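3-oxoacyl-[acyl-carrier-protein] synthase 2 (PDB 4JGA) probably catalyses the condensing step of fatty acid elongation, joining malonyl-acyl carrier protein to a growing acyl chain with loss of carbon dioxide. Local coordinates at residues L58-I62 / L230-N235. Residues are numbered along the deposited sequence; the frame is centred on the assembly and turned at random.
Sequences LACKI and LCTKYN
The carboxamide of Asn-235 binds the backbone on both sides of Cys-60: its ND2 donates to Ala-59 O at 2.9 Å, and its OD1 accepts from Lys-61 N, also at 2.9 Å. An amide suits the place because its NH2 donates while its C=O, in the same rigid plane, accepts, mimicking a neighbouring strand where both segments are largely irregular loop; chi1 near -69° (m) carries it across. Cys-60 is extended (phi/psi -107/127) between Ala-59 (-71/-26) and Lys-61 (-122/13), so both backbone groups face Asn-235. Lys-61, m at chi1, curls back so that NZ bridges Leu-58 O, at 2.9 Å, and Thr-55 O. The CA atoms of the segments approach most closely at Cys-60 and Thr-232 (4.7 Å), consistent with their short side chains. Ala-59 CB lies 3.9 Å from Thr-232 CG2, Cys-60 CB packs on Leu-230 CD1 at 3.9 Å, and Ile-62, chi1 p, sets CG2 3.9 Å from Asn-235 O. Tyr-234 leads away, its OH hydrogen-bonding Asp-248 OD2. Two distant loops of the N-terminal ketosynthase region thus meet: 58-62 runs into strand 62-64, the loop 230-235 follows helix 218-226, and that helix packs against both, Ala-222 touching Leu-58 and Val-225 meeting Cys-60 and Leu-230.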
loop_
_atom_site.group_PDB
_atom_site.type_symbol
_atom_site.label_atom_id
_atom_site.label_comp_id
_atom_site.label_asym_id
_atom_site.label_seq_id
_atom_site.Cartn_x
_atom_site.Cartn_y
_atom_site.Cartn_z
ATOM N N LEU A 58 -9.592 13.086 -25.980
ATOM C CA LEU A 58 -8.877 13.478 -24.766
ATOM C C LEU A 58 -8.157 14.802 -24.945
ATOM O O LEU A 58 -7.450 15.003 -25.929
ATOM C CB LEU A 58 -7.864 12.412 -24.396
ATOM C CG LEU A 58 -8.501 11.091 -23.983
ATOM C CD1 LEU A 58 -7.430 10.019 -23.858
ATOM C CD2 LEU A 58 -9.294 11.281 -22.686
ATOM N N ALA A 59 -8.348 15.700 -23.985
ATOM C CA ALA A 59 -7.770 17.032 -24.047
ATOM C C ALA A 59 -6.263 17.022 -23.854
ATOM O O ALA A 59 -5.574 17.930 -24.305
ATOM C CB ALA A 59 -8.419 17.924 -23.012
ATOM N N CYS A 60 -5.738 16.007 -23.164
ATOM C CA CYS A 60 -4.279 15.793 -23.068
ATOM C C CYS A 60 -3.885 14.592 -23.917
ATOM O O CYS A 60 -4.471 13.541 -23.801
ATOM C CB CYS A 60 -3.836 15.561 -21.631
ATOM S SG CYS A 60 -2.042 15.288 -21.485
ATOM N N LYS A 61 -2.917 14.784 -24.806
ATOM C CA LYS A 61 -2.609 13.802 -25.836
ATOM C C LYS A 61 -1.165 13.329 -25.749
ATOM O O LYS A 61 -0.674 12.682 -26.662
ATOM C CB LYS A 61 -2.873 14.412 -27.221
ATOM C CG LYS A 61 -4.334 14.787 -27.444
ATOM C CD LYS A 61 -4.525 15.610 -28.706
ATOM C CE LYS A 61 -5.901 16.247 -28.717
ATOM N NZ LYS A 61 -6.992 15.238 -28.809
ATOM N N ILE A 62 -0.495 13.651 -24.644
ATOM C CA ILE A 62 0.951 13.408 -24.526
ATOM C C ILE A 62 1.273 12.741 -23.197
ATOM O O ILE A 62 0.482 12.786 -22.274
ATOM C CB ILE A 62 1.756 14.718 -24.602
ATOM C CG1 ILE A 62 1.298 15.704 -23.512
ATOM C CG2 ILE A 62 1.624 15.338 -25.994
ATOM C CD1 ILE A 62 2.215 16.906 -23.296
ATOM N N LEU A 230 -3.775 18.035 -15.560
ATOM C CA LEU A 230 -2.839 17.876 -16.684
ATOM C C LEU A 230 -2.649 19.094 -17.568
ATOM O O LEU A 230 -3.612 19.818 -17.856
ATOM C CB LEU A 230 -3.250 16.693 -17.573
ATOM C CG LEU A 230 -3.418 15.329 -16.914
ATOM C CD1 LEU A 230 -3.593 14.232 -17.969
ATOM C CD2 LEU A 230 -2.228 14.971 -16.012
ATOM N N CYS A 231 -1.424 19.287 -18.061
ATOM C CA CYS A 231 -1.192 20.231 -19.168
ATOM C C CYS A 231 -1.917 19.804 -20.462
ATOM O O CYS A 231 -1.668 18.726 -21.001
ATOM C CB CYS A 231 0.303 20.351 -19.484
ATOM S SG CYS A 231 0.637 21.618 -20.698
ATOM N N THR A 232 -2.791 20.663 -20.978
ATOM C CA THR A 232 -3.543 20.348 -22.190
ATOM C C THR A 232 -3.243 21.337 -23.323
ATOM O O THR A 232 -3.835 21.234 -24.379
ATOM C CB THR A 232 -5.060 20.319 -21.935
ATOM O OG1 THR A 232 -5.481 21.592 -21.485
ATOM C CG2 THR A 232 -5.437 19.287 -20.861
ATOM N N LYS A 233 -2.300 22.246 -23.099
ATOM C CA LYS A 233 -1.974 23.309 -24.028
ATOM C C LYS A 233 -0.686 23.084 -24.885
ATOM O O LYS A 233 -0.388 23.883 -25.767
ATOM C CB LYS A 233 -1.842 24.644 -23.245
ATOM N N TYR A 234 0.076 22.025 -24.643
ATOM C CA TYR A 234 1.294 21.783 -25.426
ATOM C C TYR A 234 1.243 20.454 -26.188
ATOM O O TYR A 234 2.300 19.845 -26.426
ATOM C CB TYR A 234 2.520 21.776 -24.515
ATOM C CG TYR A 234 3.029 23.144 -24.101
ATOM C CD1 TYR A 234 2.460 23.806 -23.023
ATOM C CD2 TYR A 234 4.088 23.750 -24.764
ATOM C CE1 TYR A 234 2.909 25.045 -22.624
ATOM C CE2 TYR A 234 4.567 24.991 -24.364
ATOM C CZ TYR A 234 3.969 25.627 -23.285
ATOM O OH TYR A 234 4.414 26.844 -22.877
ATOM N N ASN A 235 0.056 20.014 -26.609
ATOM C CA ASN A 235 -0.061 18.749 -27.355
ATOM C C ASN A 235 0.716 18.735 -28.690
ATOM O O ASN A 235 1.168 17.671 -29.125
ATOM C CB ASN A 235 -1.517 18.392 -27.638
ATOM C CG ASN A 235 -2.283 18.009 -26.384
ATOM O OD1 ASN A 235 -1.744 17.413 -25.436
ATOM N ND2 ASN A 235 -3.567 18.306 -26.390
#